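Local coordinates for putative transcriptional regulator (Methanosarcina mazei, PDB 3R0A), which probably binds DNA through a winged helix-turn-helix fold and regulates transcription, as a two-fold symmetric pair of chains, at the interface of chains A and B. Residues are numbered along the deposited sequence; one frame, centred on the assembly and turned at random. Chains: chain A/B, Putative transcriptional regulator.

Contact 1: the interface of chains A and B. Residues chain A 15, 18, 29, 32-33, 36; chain B 118-119.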
ATOM      1  N   GLU A  15      -4.930 -11.856   4.362  1.00 40.67           N
ATOM      2  CA  GLU A  15      -5.001 -12.959   3.424  1.00 40.01           C
ATOM      3  C   GLU A  15      -5.668 -12.526   2.150  1.00 39.41           C
ATOM      4  O   GLU A  15      -5.338 -13.058   1.095  1.00 38.40           O
ATOM      5  CB  GLU A  15      -5.725 -14.179   4.021  1.00 40.78           C
ATOM      6  CG  GLU A  15      -4.724 -15.215   4.545  1.00 41.98           C
ATOM      7  CD  GLU A  15      -5.333 -16.469   5.159  1.00 45.83           C
ATOM      8  OE1 GLU A  15      -6.478 -16.863   4.810  1.00 47.48           O
ATOM      9  OE2 GLU A  15      -4.616 -17.087   5.979  1.00 47.67           O
ATOM     10  N   ILE A  18      -2.864 -11.093   0.248  1.00 33.69           N
ATOM     11  CA  ILE A  18      -2.128 -12.139  -0.454  1.00 33.17           C
ATOM     12  C   ILE A  18      -2.897 -12.627  -1.673  1.00 32.92           C
ATOM     13  O   ILE A  18      -2.322 -12.737  -2.749  1.00 33.17           O
ATOM     14  CB  ILE A  18      -1.798 -13.318   0.488  1.00 33.58           C
ATOM     15  CG1 ILE A  18      -0.849 -12.819   1.578  1.00 32.25           C
ATOM     16  CG2 ILE A  18      -1.185 -14.482  -0.268  1.00 29.76           C
ATOM     17  CD1 ILE A  18      -0.869 -13.701   2.777  1.00 31.10           C
ATOM     18  N   LEU A  29      -5.601 -20.408  -2.567  1.00 38.31           N
ATOM     19  CA  LEU A  29      -4.924 -20.018  -1.332  1.00 38.47           C
ATOM     20  C   LEU A  29      -4.760 -21.204  -0.362  1.00 38.61           C
ATOM     21  O   LEU A  29      -3.712 -21.393   0.260  1.00 38.85           O
ATOM     22  CB  LEU A  29      -5.676 -18.848  -0.678  1.00 38.91           C
ATOM     23  CG  LEU A  29      -5.218 -18.387   0.703  1.00 38.25           C
ATOM     24  CD1 LEU A  29      -3.852 -17.763   0.611  1.00 39.73           C
ATOM     25  CD2 LEU A  29      -6.225 -17.416   1.294  1.00 40.30           C
HETATM   26  N   MSE A  32      -1.963 -23.419  -1.810  1.00 40.20           N
HETATM   27  CA  MSE A  32      -0.668 -22.825  -1.446  1.00 39.82           C
HETATM   28  C   MSE A  32      -0.330 -23.073   0.027  1.00 40.48           C
HETATM   29  O   MSE A  32       0.791 -23.399   0.345  1.00 39.79           O
HETATM   30  CB  MSE A  32      -0.641 -21.318  -1.731  1.00 39.51           C
HETATM   31  CG  MSE A  32       0.747 -20.691  -1.560  1.00 38.04           C
HETATM   32 SE   MSE A  32       0.758 -18.788  -2.061  1.00 31.21          SE
HETATM   33  CE  MSE A  32      -0.477 -18.303  -0.746  1.00 29.94           C
ATOM     34  N   LYS A  33      -1.315 -22.899   0.907  1.00 42.12           N
ATOM     35  CA  LYS A  33      -1.135 -23.138   2.348  1.00 44.24           C
ATOM     36  C   LYS A  33      -0.582 -24.554   2.651  1.00 44.86           C
ATOM     37  O   LYS A  33       0.401 -24.682   3.390  1.00 45.13           O
ATOM     38  CB  LYS A  33      -2.420 -22.796   3.134  1.00 44.03           C
ATOM     39  CG  LYS A  33      -2.600 -21.247   3.329  1.00 45.31           C
ATOM     40  CD  LYS A  33      -3.622 -20.840   4.418  1.00 46.22           C
ATOM     41  CE  LYS A  33      -5.008 -20.607   3.867  1.00 47.83           C
ATOM     42  NZ  LYS A  33      -5.882 -19.945   4.891  1.00 50.03           N
ATOM     43  N   LEU A  36       3.005 -24.681   2.093  1.00 51.04           N
ATOM     44  CA  LEU A  36       3.728 -23.919   3.131  1.00 52.33           C
ATOM     45  C   LEU A  36       3.843 -24.710   4.432  1.00 53.16           C
ATOM     46  O   LEU A  36       4.858 -24.636   5.116  1.00 52.79           O
ATOM     47  CB  LEU A  36       3.045 -22.573   3.386  1.00 52.16           C
ATOM     48  CG  LEU A  36       3.031 -21.605   2.188  1.00 51.91           C
ATOM     49  CD1 LEU A  36       2.014 -20.497   2.398  1.00 50.67           C
ATOM     50  CD2 LEU A  36       4.408 -21.029   1.893  1.00 52.11           C
TER
ATOM     51  N   TRP B 118       2.901 -13.815   8.897  1.00 69.82           N
ATOM     52  CA  TRP B 118       1.810 -14.586   8.343  1.00 70.56           C
ATOM     53  C   TRP B 118       2.283 -16.004   8.109  1.00 72.19           C
ATOM     54  O   TRP B 118       1.641 -16.949   8.563  1.00 72.25           O
ATOM     55  CB  TRP B 118       1.276 -13.979   7.054  1.00 69.55           C
ATOM     56  CG  TRP B 118       0.251 -14.851   6.428  1.00 66.61           C
ATOM     57  CD1 TRP B 118      -0.995 -15.107   6.905  1.00 62.79           C
ATOM     58  CD2 TRP B 118       0.389 -15.618   5.225  1.00 63.45           C
ATOM     59  NE1 TRP B 118      -1.655 -15.967   6.074  1.00 61.41           N
ATOM     60  CE2 TRP B 118      -0.829 -16.306   5.034  1.00 62.24           C
ATOM     61  CE3 TRP B 118       1.415 -15.784   4.288  1.00 62.66           C
ATOM     62  CZ2 TRP B 118      -1.054 -17.155   3.935  1.00 60.43           C
ATOM     63  CZ3 TRP B 118       1.191 -16.628   3.193  1.00 61.12           C
ATOM     64  CH2 TRP B 118      -0.035 -17.299   3.030  1.00 60.64           C
ATOM     65  N   GLU B 119       3.410 -16.132   7.413  1.00 74.31           N
ATOM     66  CA  GLU B 119       4.035 -17.424   7.142  1.00 76.57           C
ATOM     67  C   GLU B 119       4.492 -18.099   8.452  1.00 78.04           C
ATOM     68  O   GLU B 119       4.005 -19.183   8.803  1.00 77.93           O
ATOM     69  CB  GLU B 119       5.197 -17.243   6.153  1.00 76.57           C
ATOM     70  CG  GLU B 119       5.198 -18.231   4.974  1.00 77.05           C
ATOM     71  CD  GLU B 119       6.266 -19.337   5.073  1.00 78.27           C
ATOM     72  OE1 GLU B 119       7.218 -19.308   4.261  1.00 78.36           O
ATOM     73  OE2 GLU B 119       6.151 -20.237   5.942  1.00 78.57           O
TER
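B:Trp118 reaches across to chain A and sets its indole among A:Ile18, A:Leu36 and A:Glu15. It buries 98 Å², the most in this patch. A:Ile18 meets it tip to tip. The CD1 methyl of A:Ile18 sits over one face of the six-membered ring, 3.2 Å from the ring centroid, in a CH-pi contact. CG1 lies beside the backbone N (chi1 -65°) and carries that methyl onto the ring. A:Leu36 approaches at about a right angle; its CD1 touches the far corner, CH2 of B:Trp118, at 3.9 Å. The CE methyl of the selenomethionine A:Met32 reaches the same corner. At the opposite end of the indole, NE1 of B:Trp118 donates a hydrogen bond to carboxylate OE2 of A:Glu15 at 3.2 Å. The bond is nearly straight, 166° at the hydrogen. OE2 lies in the ring plane and uses its anti lone pair, while the carboxylate stands 80° to the ring. A:Lys33 NZ forms a salt bridge to A:Glu15 OE1 at 3.1 Å and is likely to steady the carboxylate that accepts the indole N-H. An alanine in place of B:Trp118 would probably leave A:Glu15 without its indole donor and open a gap beneath A:Ile18 CD1. Beside the indole, CD2 of A:Leu36 lies 4.1 Å from the carboxylate carbon CD of B:Glu119, a loose contact. The site joins the end of B helix 93-119 to A helices 14-22 and 26-37.

Contact 2: the interface of chains A and B. Residues chain A 111-112, 115; chain B 14, 17, 100-101, 104.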
ATOM      1  N   LEU A 111       1.217   4.168  -6.965  1.00 54.08           N
ATOM      2  CA  LEU A 111       0.414   5.178  -6.264  1.00 55.63           C
ATOM      3  C   LEU A 111       1.246   6.452  -6.239  1.00 57.21           C
ATOM      4  O   LEU A 111       0.699   7.546  -6.257  1.00 57.56           O
ATOM      5  CB  LEU A 111      -0.013   4.717  -4.854  1.00 55.18           C
ATOM      6  CG  LEU A 111      -0.579   5.660  -3.767  1.00 54.98           C
ATOM      7  CD1 LEU A 111      -1.823   6.437  -4.192  1.00 54.17           C
ATOM      8  CD2 LEU A 111      -0.859   4.919  -2.442  1.00 53.21           C
ATOM      9  N   GLY A 112       2.568   6.295  -6.239  1.00 58.87           N
ATOM     10  CA  GLY A 112       3.470   7.410  -6.471  1.00 61.55           C
ATOM     11  C   GLY A 112       3.121   8.172  -7.739  1.00 63.61           C
ATOM     12  O   GLY A 112       2.832   9.368  -7.677  1.00 63.81           O
ATOM     13  N   LEU A 115       0.381  10.613  -7.875  1.00 74.14           N
ATOM     14  CA  LEU A 115       0.576  11.836  -7.088  1.00 75.64           C
ATOM     15  C   LEU A 115       1.410  12.849  -7.885  1.00 76.63           C
ATOM     16  O   LEU A 115       1.087  14.040  -7.932  1.00 76.84           O
ATOM     17  CB  LEU A 115       1.243  11.501  -5.754  1.00 75.57           C
ATOM     18  CG  LEU A 115       0.425  11.092  -4.522  1.00 75.35           C
ATOM     19  CD1 LEU A 115      -0.727  10.138  -4.791  1.00 75.70           C
ATOM     20  CD2 LEU A 115       1.368  10.454  -3.560  1.00 74.97           C
TER
ATOM     21  N   VAL B  14      -7.704   9.620  -4.136  1.00 46.90           N
ATOM     22  CA  VAL B  14      -6.324  10.078  -4.031  1.00 46.10           C
ATOM     23  C   VAL B  14      -6.104  11.100  -2.910  1.00 45.93           C
ATOM     24  O   VAL B  14      -5.008  11.207  -2.353  1.00 45.75           O
ATOM     25  CB  VAL B  14      -5.834  10.659  -5.365  1.00 45.83           C
ATOM     26  CG1 VAL B  14      -4.331  10.824  -5.339  1.00 47.45           C
ATOM     27  CG2 VAL B  14      -6.203   9.721  -6.520  1.00 47.02           C
ATOM     28  N   VAL B  17      -5.944   9.637   0.422  1.00 39.07           N
ATOM     29  CA  VAL B  17      -4.646   9.024   0.618  1.00 38.43           C
ATOM     30  C   VAL B  17      -3.651  10.046   1.146  1.00 38.46           C
ATOM     31  O   VAL B  17      -2.836   9.759   2.040  1.00 38.35           O
ATOM     32  CB  VAL B  17      -4.118   8.378  -0.681  1.00 38.00           C
ATOM     33  CG1 VAL B  17      -2.646   8.059  -0.585  1.00 36.27           C
ATOM     34  CG2 VAL B  17      -4.897   7.110  -0.971  1.00 37.95           C
ATOM     35  N   ILE B 100       5.623  12.689   1.057  1.00 42.19           N
ATOM     36  CA  ILE B 100       4.539  11.747   0.858  1.00 42.01           C
ATOM     37  C   ILE B 100       5.040  10.324   0.497  1.00 42.12           C
ATOM     38  O   ILE B 100       4.549   9.328   1.063  1.00 41.23           O
ATOM     39  CB  ILE B 100       3.518  12.339  -0.159  1.00 42.00           C
ATOM     40  CG1 ILE B 100       2.784  13.524   0.496  1.00 40.38           C
ATOM     41  CG2 ILE B 100       2.525  11.291  -0.645  1.00 42.88           C
ATOM     42  CD1 ILE B 100       1.852  14.281  -0.390  1.00 39.77           C
ATOM     43  N   GLN B 101       6.038  10.232  -0.385  1.00 42.08           N
ATOM     44  CA  GLN B 101       6.533   8.924  -0.828  1.00 42.97           C
ATOM     45  C   GLN B 101       7.304   8.207   0.240  1.00 43.04           C
ATOM     46  O   GLN B 101       7.219   6.978   0.357  1.00 42.76           O
ATOM     47  CB  GLN B 101       7.366   9.006  -2.104  1.00 43.46           C
ATOM     48  CG  GLN B 101       7.617   7.617  -2.748  1.00 44.98           C
ATOM     49  CD  GLN B 101       6.340   6.895  -3.178  1.00 47.71           C
ATOM     50  OE1 GLN B 101       5.294   7.513  -3.453  1.00 48.80           O
ATOM     51  NE2 GLN B 101       6.423   5.564  -3.250  1.00 50.21           N
ATOM     52  N   VAL B 104       4.361   6.690   2.126  1.00 36.49           N
ATOM     53  CA  VAL B 104       3.863   5.532   1.371  1.00 35.66           C
ATOM     54  C   VAL B 104       4.880   4.385   1.413  1.00 35.52           C
ATOM     55  O   VAL B 104       4.524   3.242   1.600  1.00 35.15           O
ATOM     56  CB  VAL B 104       3.616   5.873  -0.122  1.00 36.19           C
ATOM     57  CG1 VAL B 104       3.324   4.595  -0.927  1.00 35.26           C
ATOM     58  CG2 VAL B 104       2.463   6.884  -0.279  1.00 34.02           C
TER
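This is an apolar helix-end interface between two copies of a probable winged helix-turn-helix regulator of the DnaD N-terminal domain family. It is likely to help hold the two chains together in the deposited dimer. A:Leu115 buries 55 Å², the most in the patch. It lies just beyond A helix 93-113 and puts its two methyls against different elements of chain B. CD1 of A:Leu115 meets CG1 of B:Val14 at 3.7 Å, the two side chains passing in opposite directions. CD2 points toward the CG2 methyl of B:Ile100, where the side chains cross obliquely. A:Leu115 has CG beside its backbone N (chi1 -87°), with the branched end lying between B:Val14 and B:Ile100. A:Leu111, one turn earlier, buries 32 Å². It reaches tip to tip toward B:Val17. CD1 of A:Leu111 lies 4.0 Å from CG1 of B:Val17, and its CD2 is about as near. CG of A:Leu111 is anti to the backbone N (chi1 166°), which extends the fork toward the valine. B:Val104 flanks the same leucine more loosely, with its CG2 4.4 Å from A:Leu111 CD2. At A:Gly112 the polar end of B:Gln101 comes up to bare backbone. The amide oxygen OE1 of B:Gln101 lies 3.5 Å from CA of A:Gly112.

Contact 1 and contact 2 lie about 28 Å apart, measured between the centres of their C-alpha atoms. Both use helix 14-22 of one chain and the C-terminal helix of the other. Contact 1 also takes A helix 26-37, and contact 2 an earlier stretch of B helix 93-119. Each contact has a symmetry twin with the chains exchanged, so the C-terminal ends are probably held in both directions, though the helix runs to 113 in chain A and 119 in chain B. An interchain Cys9-Cys20 disulfide seen in this protein also supports pairing. Together the contacts support an intertwined dimer, though the coordinates alone do not prove it in solution.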